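Rpb7-binding protein seb1 (Schizosaccharomyces pombe 972h-, PDB 5MDT) probably drives transcription termination by binding RNA polymerase II, through its CTD-interacting domain, and nascent RNA. Local coordinates at residues A[119-130]-A[140-151]. Numbering follows the deposited sequence.
Sequences LPKILKLCDIWE and LESLRSKLKDAM
The guanidinium of Arg144 has Cys126 CB over one face and Asp127 at its edge, while Glu130 OE1 approaches tilted from the plane. The Trp129 ring takes Leu140 CD2 at its edge, the same methyl lying 3.8 Å from Trp129 CB, and has Leu125 O over one face, 3.1 Å above the plane and offset toward the rim; Asp67 of helix 59-79 accepts a hydrogen bond from the indole NE1. Arg144 NH2 is gripped by two carboxylates: it reaches Asp127 OD1 at 2.9 Å, nearly in the guanidinium plane and on the oxygen's anti lone pair, and Glu130 OE1, also at 2.9 Å, from above the carboxylate plane, the Asp127 bond being the straighter. A weak third bond from Arg144 NH1 to Glu130 OE2 helps to fix the rotation of the group. The arginine chain runs extended from CG to NE, its CG against Leu123 CD2; Glu130 sets its own CG anti to the backbone N (chi1 -175°) and is extended beyond it, which brings the carboxylate to the guanidinium. The segments belong to the last two helices of the all-helical CTD-interacting domain, an antiparallel hairpin with axes 9.8 Å apart at 163°. Knobs-into-holes packing recurs along it: Arg144 fits among Leu123, Cys126, Asp127 and Glu130, and one turn on Leu147 fits among Leu119, Ile122, Leu123 and Cys126. Leu147 crosses Ile122 at about a right angle, CD1 to Ile122 CG2 3.8 Å, and Ile122 also packs on Leu63 of helix 59-79 and Ala110 of helix 92-113. At the far end Met151, just past the helix, bends at chi3: its SD lies 3.6 Å from Leu119 CB and also touches the Pro120 ring, while its CE closes to 3.5 Å from Leu123 CD1, a methyl that the end of the Lys148 chain, CE and NZ, also crosses.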
# COMPACT_ATOMS: atom_id res chain seq x y z
N LEU A 119 -6.61 -13.35 -4.05
CA LEU A 119 -6.88 -13.26 -2.62
C LEU A 119 -5.80 -13.94 -1.74
O LEU A 119 -5.31 -13.30 -0.81
CB LEU A 119 -8.30 -13.71 -2.27
CG LEU A 119 -9.41 -12.92 -3.01
CD1 LEU A 119 -10.79 -13.44 -2.63
CD2 LEU A 119 -9.26 -11.39 -2.84
N PRO A 120 -5.27 -15.11 -2.11
CA PRO A 120 -4.18 -15.69 -1.28
C PRO A 120 -2.92 -14.82 -1.31
O PRO A 120 -2.11 -14.89 -0.38
CB PRO A 120 -3.89 -17.04 -1.92
CG PRO A 120 -4.97 -17.30 -2.88
CD PRO A 120 -5.70 -16.04 -3.18
N LYS A 121 -2.72 -14.03 -2.38
CA LYS A 121 -1.56 -13.13 -2.51
C LYS A 121 -1.63 -12.00 -1.48
O LYS A 121 -0.59 -11.51 -1.02
CB LYS A 121 -1.43 -12.59 -3.96
CG LYS A 121 -1.27 -13.69 -5.05
CD LYS A 121 0.06 -14.42 -4.94
CE LYS A 121 0.21 -15.58 -5.90
NZ LYS A 121 1.29 -16.49 -5.44
N ILE A 122 -2.85 -11.61 -1.07
CA ILE A 122 -3.05 -10.56 -0.05
C ILE A 122 -2.77 -11.16 1.33
O ILE A 122 -2.17 -10.50 2.17
CB ILE A 122 -4.44 -9.91 -0.17
CG1 ILE A 122 -4.70 -9.48 -1.64
CG2 ILE A 122 -4.56 -8.69 0.78
CD1 ILE A 122 -6.19 -8.98 -1.94
N LEU A 123 -3.12 -12.45 1.53
CA LEU A 123 -2.77 -13.16 2.76
C LEU A 123 -1.26 -13.15 2.93
O LEU A 123 -0.78 -12.89 4.03
CB LEU A 123 -3.28 -14.62 2.77
CG LEU A 123 -4.68 -14.87 3.27
CD1 LEU A 123 -4.90 -16.37 3.41
CD2 LEU A 123 -4.93 -14.21 4.63
N LYS A 124 -0.50 -13.36 1.82
CA LYS A 124 0.96 -13.31 1.83
C LYS A 124 1.49 -11.93 2.27
O LYS A 124 2.51 -11.88 2.95
CB LYS A 124 1.56 -13.73 0.48
CG LYS A 124 1.54 -15.24 0.28
CD LYS A 124 1.85 -15.66 -1.15
CE LYS A 124 2.32 -17.10 -1.23
NZ LYS A 124 1.27 -18.07 -0.78
N LEU A 125 0.78 -10.84 1.92
CA LEU A 125 1.17 -9.51 2.37
C LEU A 125 1.00 -9.38 3.89
O LEU A 125 1.88 -8.82 4.54
CB LEU A 125 0.40 -8.41 1.63
CG LEU A 125 0.70 -8.23 0.13
CD1 LEU A 125 -0.23 -7.17 -0.47
CD2 LEU A 125 2.15 -7.87 -0.12
N CYS A 126 -0.07 -9.96 4.45
CA CYS A 126 -0.30 -9.96 5.90
C CYS A 126 0.87 -10.60 6.65
O CYS A 126 1.27 -10.09 7.69
CB CYS A 126 -1.62 -10.64 6.24
SG CYS A 126 -3.06 -9.81 5.54
N ASP A 127 1.42 -11.71 6.09
CA ASP A 127 2.57 -12.42 6.65
C ASP A 127 3.80 -11.52 6.65
O ASP A 127 4.51 -11.46 7.66
CB ASP A 127 2.86 -13.69 5.83
CG ASP A 127 1.90 -14.85 6.01
OD1 ASP A 127 1.16 -14.86 7.03
OD2 ASP A 127 1.90 -15.76 5.16
N ILE A 128 4.05 -10.81 5.52
CA ILE A 128 5.16 -9.88 5.35
C ILE A 128 5.07 -8.76 6.40
O ILE A 128 6.06 -8.46 7.06
CB ILE A 128 5.24 -9.36 3.87
CG1 ILE A 128 5.75 -10.50 2.94
CG2 ILE A 128 6.13 -8.09 3.74
CD1 ILE A 128 5.52 -10.27 1.44
N TRP A 129 3.86 -8.20 6.57
CA TRP A 129 3.56 -7.14 7.53
C TRP A 129 3.70 -7.60 8.98
O TRP A 129 4.16 -6.84 9.82
CB TRP A 129 2.16 -6.58 7.26
CG TRP A 129 2.04 -5.90 5.93
CD1 TRP A 129 3.03 -5.28 5.24
CD2 TRP A 129 0.84 -5.69 5.18
NE1 TRP A 129 2.53 -4.72 4.09
CE2 TRP A 129 1.18 -4.95 4.03
CE3 TRP A 129 -0.50 -6.11 5.35
CZ2 TRP A 129 0.24 -4.59 3.06
CZ3 TRP A 129 -1.44 -5.72 4.40
CH2 TRP A 129 -1.06 -4.99 3.26
N GLU A 130 3.32 -8.85 9.25
CA GLU A 130 3.45 -9.44 10.59
C GLU A 130 4.92 -9.58 10.97
O GLU A 130 5.30 -9.21 12.09
CB GLU A 130 2.72 -10.80 10.63
CG GLU A 130 2.69 -11.45 12.00
CD GLU A 130 1.73 -12.62 12.07
OE1 GLU A 130 1.88 -13.56 11.26
OE2 GLU A 130 0.80 -12.57 12.90
N LEU A 140 -4.08 -6.90 11.60
CA LEU A 140 -3.74 -8.07 10.79
C LEU A 140 -4.74 -9.22 10.95
O LEU A 140 -5.01 -9.90 9.96
CB LEU A 140 -2.31 -8.54 11.07
CG LEU A 140 -1.20 -7.54 10.71
CD1 LEU A 140 0.11 -7.94 11.35
CD2 LEU A 140 -1.05 -7.36 9.20
N GLU A 141 -5.28 -9.42 12.17
CA GLU A 141 -6.29 -10.44 12.46
C GLU A 141 -7.57 -10.13 11.68
O GLU A 141 -8.11 -11.02 11.03
CB GLU A 141 -6.56 -10.54 13.98
CG GLU A 141 -7.52 -11.65 14.38
CD GLU A 141 -8.19 -11.54 15.74
OE1 GLU A 141 -9.25 -12.19 15.93
OE2 GLU A 141 -7.67 -10.82 16.62
N SER A 142 -8.01 -8.84 11.71
CA SER A 142 -9.19 -8.36 10.98
C SER A 142 -9.05 -8.64 9.48
O SER A 142 -9.96 -9.22 8.89
CB SER A 142 -9.40 -6.87 11.21
OG SER A 142 -9.53 -6.54 12.58
N LEU A 143 -7.89 -8.26 8.88
CA LEU A 143 -7.61 -8.47 7.45
C LEU A 143 -7.60 -9.96 7.10
O LEU A 143 -8.23 -10.34 6.12
CB LEU A 143 -6.28 -7.82 7.01
CG LEU A 143 -6.13 -6.32 7.18
CD1 LEU A 143 -4.69 -5.90 6.94
CD2 LEU A 143 -7.08 -5.54 6.26
N ARG A 144 -6.90 -10.79 7.90
CA ARG A 144 -6.85 -12.22 7.65
C ARG A 144 -8.23 -12.86 7.69
O ARG A 144 -8.56 -13.64 6.80
CB ARG A 144 -5.90 -12.92 8.64
CG ARG A 144 -4.44 -12.74 8.28
CD ARG A 144 -3.59 -13.52 9.24
NE ARG A 144 -2.19 -13.56 8.81
CZ ARG A 144 -1.18 -13.09 9.54
NH1 ARG A 144 -1.41 -12.54 10.73
NH2 ARG A 144 0.06 -13.17 9.08
N SER A 145 -9.05 -12.50 8.70
CA SER A 145 -10.42 -13.01 8.88
C SER A 145 -11.28 -12.71 7.65
O SER A 145 -11.95 -13.62 7.14
CB SER A 145 -11.05 -12.40 10.13
OG SER A 145 -12.43 -12.71 10.24
N LYS A 146 -11.23 -11.46 7.14
CA LYS A 146 -11.96 -11.00 5.97
C LYS A 146 -11.54 -11.74 4.70
O LYS A 146 -12.40 -12.14 3.92
CB LYS A 146 -11.83 -9.47 5.81
CG LYS A 146 -12.68 -8.69 6.80
CD LYS A 146 -12.43 -7.18 6.70
CE LYS A 146 -13.32 -6.39 7.62
NZ LYS A 146 -12.92 -6.51 9.05
N LEU A 147 -10.22 -11.95 4.51
CA LEU A 147 -9.71 -12.69 3.35
C LEU A 147 -10.15 -14.16 3.38
O LEU A 147 -10.66 -14.66 2.37
CB LEU A 147 -8.17 -12.56 3.23
CG LEU A 147 -7.69 -11.15 2.87
CD1 LEU A 147 -6.23 -10.95 3.29
CD2 LEU A 147 -7.85 -10.88 1.39
N LYS A 148 -10.02 -14.82 4.55
CA LYS A 148 -10.40 -16.22 4.75
C LYS A 148 -11.89 -16.42 4.46
O LYS A 148 -12.25 -17.36 3.75
CB LYS A 148 -10.03 -16.69 6.17
CG LYS A 148 -8.52 -16.73 6.46
CD LYS A 148 -7.80 -17.96 5.91
CE LYS A 148 -6.40 -18.06 6.46
NZ LYS A 148 -5.63 -19.14 5.79
N ASP A 149 -12.74 -15.49 4.94
CA ASP A 149 -14.19 -15.47 4.70
C ASP A 149 -14.48 -15.34 3.21
O ASP A 149 -15.32 -16.06 2.68
CB ASP A 149 -14.84 -14.29 5.44
CG ASP A 149 -14.99 -14.43 6.95
OD1 ASP A 149 -14.56 -15.47 7.50
OD2 ASP A 149 -15.49 -13.48 7.58
N ALA A 150 -13.76 -14.44 2.52
CA ALA A 150 -13.95 -14.21 1.09
C ALA A 150 -13.59 -15.40 0.19
O ALA A 150 -14.18 -15.56 -0.88
CB ALA A 150 -13.18 -12.99 0.66
N MET A 151 -12.64 -16.24 0.61
CA MET A 151 -12.18 -17.35 -0.23
C MET A 151 -13.12 -18.56 -0.32
O MET A 151 -12.77 -19.61 -0.85
CB MET A 151 -10.72 -17.67 0.08
CG MET A 151 -9.86 -16.50 -0.28
SD MET A 151 -8.11 -16.83 -0.46
CE MET A 151 -7.63 -16.98 1.26